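Local coordinates for cytoplasmic export protein 1 (Saccharomyces cerevisiae, PDB 3VWA) that takes part in nuclear tRNA export, probably collecting tRNA from export receptors at the nuclear pore and handing aminoacylated tRNA to the translation machinery, at residues N8-I20 with F29-V42. Sequence-based numbering, arbitrary orientation.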
# COMPACT_ATOMS: atom_id res chain seq x y z
N ASN A 8 -5.20 13.00 33.45
CA ASN A 8 -5.01 11.80 34.28
C ASN A 8 -6.25 11.40 35.08
O ASN A 8 -6.24 10.38 35.73
CB ASN A 8 -3.81 11.96 35.25
CG ASN A 8 -2.48 12.09 34.52
OD1 ASN A 8 -2.37 11.91 33.29
ND2 ASN A 8 -1.44 12.43 35.28
N PHE A 9 -7.31 12.20 34.96
CA PHE A 9 -8.58 11.99 35.65
C PHE A 9 -9.70 11.90 34.62
O PHE A 9 -10.06 12.92 34.01
CB PHE A 9 -8.85 13.21 36.55
CG PHE A 9 -10.19 13.22 37.22
CD1 PHE A 9 -11.31 13.77 36.59
CD2 PHE A 9 -10.34 12.70 38.52
CE1 PHE A 9 -12.56 13.77 37.21
CE2 PHE A 9 -11.58 12.72 39.15
CZ PHE A 9 -12.70 13.24 38.49
N GLN A 10 -10.25 10.71 34.42
CA GLN A 10 -11.48 10.54 33.62
C GLN A 10 -11.39 11.05 32.15
O GLN A 10 -12.43 11.43 31.56
CB GLN A 10 -12.63 11.28 34.30
CG GLN A 10 -13.86 10.45 34.53
CD GLN A 10 -14.01 10.10 35.99
OE1 GLN A 10 -14.84 10.67 36.70
NE2 GLN A 10 -13.17 9.18 36.46
N PHE A 11 -10.17 11.05 31.58
CA PHE A 11 -9.90 11.64 30.27
C PHE A 11 -10.31 10.70 29.11
O PHE A 11 -9.93 9.55 29.06
CB PHE A 11 -8.43 12.07 30.15
CG PHE A 11 -8.12 12.98 28.96
CD1 PHE A 11 -7.11 12.65 28.05
CD2 PHE A 11 -8.81 14.19 28.77
CE1 PHE A 11 -6.80 13.48 26.98
CE2 PHE A 11 -8.51 15.03 27.69
CZ PHE A 11 -7.51 14.66 26.79
N PRO A 12 -11.11 11.20 28.18
CA PRO A 12 -11.64 10.35 27.09
C PRO A 12 -10.60 9.81 26.06
O PRO A 12 -10.98 9.05 25.17
CB PRO A 12 -12.66 11.26 26.39
CG PRO A 12 -12.79 12.49 27.22
CD PRO A 12 -11.58 12.59 28.11
N TYR A 13 -9.33 10.17 26.17
CA TYR A 13 -8.37 9.79 25.15
C TYR A 13 -7.12 9.30 25.80
O TYR A 13 -6.78 9.71 26.93
CB TYR A 13 -8.07 10.99 24.24
CG TYR A 13 -9.35 11.64 23.69
CD1 TYR A 13 -9.96 11.16 22.55
CD2 TYR A 13 -9.95 12.72 24.34
CE1 TYR A 13 -11.13 11.74 22.05
CE2 TYR A 13 -11.09 13.31 23.85
CZ TYR A 13 -11.69 12.82 22.72
OH TYR A 13 -12.84 13.40 22.23
N THR A 14 -6.42 8.39 25.14
CA THR A 14 -5.07 8.10 25.60
C THR A 14 -4.10 8.91 24.74
O THR A 14 -4.38 9.19 23.59
CB THR A 14 -4.74 6.62 25.45
OG1 THR A 14 -4.84 6.28 24.07
CG2 THR A 14 -5.72 5.77 26.27
N ILE A 15 -2.96 9.27 25.30
CA ILE A 15 -2.01 10.11 24.58
C ILE A 15 -0.68 9.44 24.62
O ILE A 15 -0.19 9.00 25.70
CB ILE A 15 -1.88 11.52 25.22
CG1 ILE A 15 -3.23 12.21 25.31
CG2 ILE A 15 -0.88 12.41 24.45
CD1 ILE A 15 -3.21 13.39 26.28
N GLU A 16 -0.05 9.35 23.47
CA GLU A 16 1.29 8.78 23.46
C GLU A 16 2.27 9.73 24.14
O GLU A 16 2.00 10.94 24.27
CB GLU A 16 1.73 8.43 22.05
CG GLU A 16 1.09 7.15 21.53
CD GLU A 16 2.03 6.46 20.57
OE1 GLU A 16 2.06 6.90 19.40
OE2 GLU A 16 2.75 5.53 21.02
N GLU A 17 3.39 9.17 24.57
CA GLU A 17 4.29 9.82 25.50
C GLU A 17 5.17 10.90 24.87
O GLU A 17 5.50 11.88 25.54
CB GLU A 17 5.18 8.76 26.18
CG GLU A 17 5.89 9.25 27.43
CD GLU A 17 5.85 8.24 28.58
OE1 GLU A 17 6.91 8.04 29.22
OE2 GLU A 17 4.77 7.64 28.84
N THR A 18 5.56 10.72 23.61
CA THR A 18 6.45 11.68 22.92
C THR A 18 5.74 12.38 21.74
O THR A 18 5.22 11.69 20.86
CB THR A 18 7.73 10.99 22.41
OG1 THR A 18 8.41 10.37 23.52
CG2 THR A 18 8.68 12.00 21.74
N ALA A 19 5.74 13.72 21.72
CA ALA A 19 5.10 14.47 20.65
C ALA A 19 5.79 14.15 19.34
O ALA A 19 6.96 13.79 19.35
CB ALA A 19 5.13 15.98 20.94
N ILE A 20 5.05 14.22 18.24
CA ILE A 20 5.64 13.89 16.93
C ILE A 20 6.16 15.17 16.27
O ILE A 20 7.09 15.14 15.46
CB ILE A 20 4.68 13.09 15.99
CG1 ILE A 20 3.59 13.99 15.40
CG2 ILE A 20 4.11 11.86 16.70
CD1 ILE A 20 2.51 13.25 14.62
N PHE A 29 0.60 15.24 19.47
CA PHE A 29 0.74 13.84 19.91
C PHE A 29 -0.26 12.97 19.16
O PHE A 29 -1.40 13.40 18.97
CB PHE A 29 0.42 13.70 21.43
CG PHE A 29 1.46 14.28 22.37
CD1 PHE A 29 2.55 13.52 22.76
CD2 PHE A 29 1.32 15.56 22.90
CE1 PHE A 29 3.51 14.01 23.64
CE2 PHE A 29 2.29 16.06 23.79
CZ PHE A 29 3.39 15.28 24.15
N ASP A 30 0.15 11.75 18.76
CA ASP A 30 -0.87 10.73 18.40
C ASP A 30 -1.59 10.26 19.67
O ASP A 30 -0.99 10.19 20.73
CB ASP A 30 -0.28 9.47 17.73
CG ASP A 30 0.37 9.76 16.37
OD1 ASP A 30 0.02 10.77 15.72
OD2 ASP A 30 1.23 8.97 15.94
N GLY A 31 -2.86 9.89 19.51
CA GLY A 31 -3.64 9.35 20.57
C GLY A 31 -4.69 8.44 19.98
O GLY A 31 -4.74 8.23 18.76
N THR A 32 -5.55 7.93 20.86
CA THR A 32 -6.65 7.08 20.46
C THR A 32 -7.77 7.47 21.40
O THR A 32 -7.53 7.76 22.58
CB THR A 32 -6.37 5.56 20.65
OG1 THR A 32 -6.78 5.16 21.95
CG2 THR A 32 -4.89 5.17 20.47
N ARG A 33 -8.98 7.49 20.87
CA ARG A 33 -10.20 7.71 21.65
C ARG A 33 -10.48 6.41 22.41
O ARG A 33 -10.49 5.31 21.80
CB ARG A 33 -11.37 8.09 20.73
CG ARG A 33 -12.58 8.65 21.48
CD ARG A 33 -13.86 8.42 20.69
NE ARG A 33 -14.37 9.58 20.00
CZ ARG A 33 -15.00 9.57 18.81
NH1 ARG A 33 -15.44 10.70 18.30
NH2 ARG A 33 -15.16 8.46 18.13
N LYS A 34 -10.66 6.50 23.73
CA LYS A 34 -10.71 5.29 24.58
C LYS A 34 -11.87 4.34 24.32
O LYS A 34 -11.66 3.18 23.96
CB LYS A 34 -10.58 5.61 26.07
CG LYS A 34 -9.16 5.41 26.53
CD LYS A 34 -9.04 5.41 28.05
CE LYS A 34 -9.49 6.75 28.60
NZ LYS A 34 -8.55 7.23 29.66
N ALA A 35 -13.08 4.87 24.45
CA ALA A 35 -14.31 4.09 24.32
C ALA A 35 -14.31 3.36 22.99
O ALA A 35 -14.54 2.16 22.92
CB ALA A 35 -15.51 5.02 24.43
N ASP A 36 -13.94 4.11 21.96
CA ASP A 36 -13.86 3.73 20.55
C ASP A 36 -12.62 3.00 20.02
O ASP A 36 -12.68 2.26 19.05
CB ASP A 36 -13.91 5.05 19.77
CG ASP A 36 -14.84 4.99 18.62
OD1 ASP A 36 -15.05 6.00 17.95
OD2 ASP A 36 -15.39 3.89 18.42
N SER A 37 -11.47 3.29 20.62
CA SER A 37 -10.17 3.15 19.96
C SER A 37 -10.04 3.89 18.57
O SER A 37 -9.19 3.54 17.77
CB SER A 37 -9.76 1.68 19.86
OG SER A 37 -10.15 1.18 18.61
N LEU A 38 -10.88 4.90 18.30
CA LEU A 38 -10.67 5.78 17.13
C LEU A 38 -9.34 6.58 17.24
O LEU A 38 -9.21 7.36 18.17
CB LEU A 38 -11.82 6.78 16.95
CG LEU A 38 -11.60 7.67 15.70
CD1 LEU A 38 -12.00 6.92 14.45
CD2 LEU A 38 -12.42 8.95 15.76
N PRO A 39 -8.39 6.40 16.28
CA PRO A 39 -7.14 7.19 16.24
C PRO A 39 -7.39 8.69 16.18
O PRO A 39 -8.18 9.14 15.37
CB PRO A 39 -6.49 6.74 14.92
CG PRO A 39 -7.03 5.36 14.69
CD PRO A 39 -8.47 5.49 15.13
N VAL A 40 -6.73 9.45 17.03
CA VAL A 40 -6.94 10.89 17.07
C VAL A 40 -5.61 11.59 17.19
O VAL A 40 -4.59 10.98 17.46
CB VAL A 40 -7.81 11.30 18.30
CG1 VAL A 40 -9.18 10.62 18.27
CG2 VAL A 40 -7.07 10.96 19.61
N THR A 41 -5.62 12.88 17.01
CA THR A 41 -4.42 13.66 17.25
C THR A 41 -4.77 14.65 18.32
O THR A 41 -5.80 15.31 18.24
CB THR A 41 -3.98 14.42 15.98
OG1 THR A 41 -3.42 13.45 15.11
CG2 THR A 41 -2.90 15.48 16.29
N VAL A 42 -3.90 14.75 19.31
CA VAL A 42 -4.07 15.61 20.45
C VAL A 42 -3.04 16.76 20.38
O VAL A 42 -1.80 16.55 20.39
CB VAL A 42 -3.88 14.77 21.74
CG1 VAL A 42 -3.78 15.68 22.96
CG2 VAL A 42 -4.99 13.71 21.89
O HOH W 1 2.69 11.21 19.30
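Phe-29 sets its ring beside the backbone of 16-19, with Glu-17 O at the edge and the Ala-19 methyl over one face in a CH-pi contact, CB 3.8 Å from the ring centroid. Ile-15 CG2, anti to its own backbone N, reaches Phe-29 CB at 3.5 Å, while Ile-15 CD1 meets Val-42 CG1; branched aliphatics suit these two places, since both pack on Phe-85 of strand 85-89. An alanine at Phe-29 would remove the ring, probably leaving the Ala-19 methyl without its face and opening a gap beside 16-19, while Ile-15 CG2 would keep only CB. Farther along, the Tyr-13 ring lies alongside the aliphatic part of Arg-33, CE1 to CG 3.5 Å, and its hydroxyl bonds Glu-75. Strand 13-15 adds an antiparallel edge to the 29-33/39-42 hairpin, in the beta sheet of the N-terminal kinase-like domain. Its backbone bonds are Thr-14 N to Thr-32 O (2.9 Å), Thr-32 N to Thr-14 O (3.2 Å) and Glu-16 N to Asp-30 O (3.0 Å). On the other face, Thr-14 OG1 bonds Thr-32 OG1 at 3.1 Å. Gly-31 suits its place because a CB would collide with Thr-14 O. A water bridges Thr-18 O to Asp-30 N; beyond the strand ends, Lys-34 N bonds Pro-12 O nearly straight (173°).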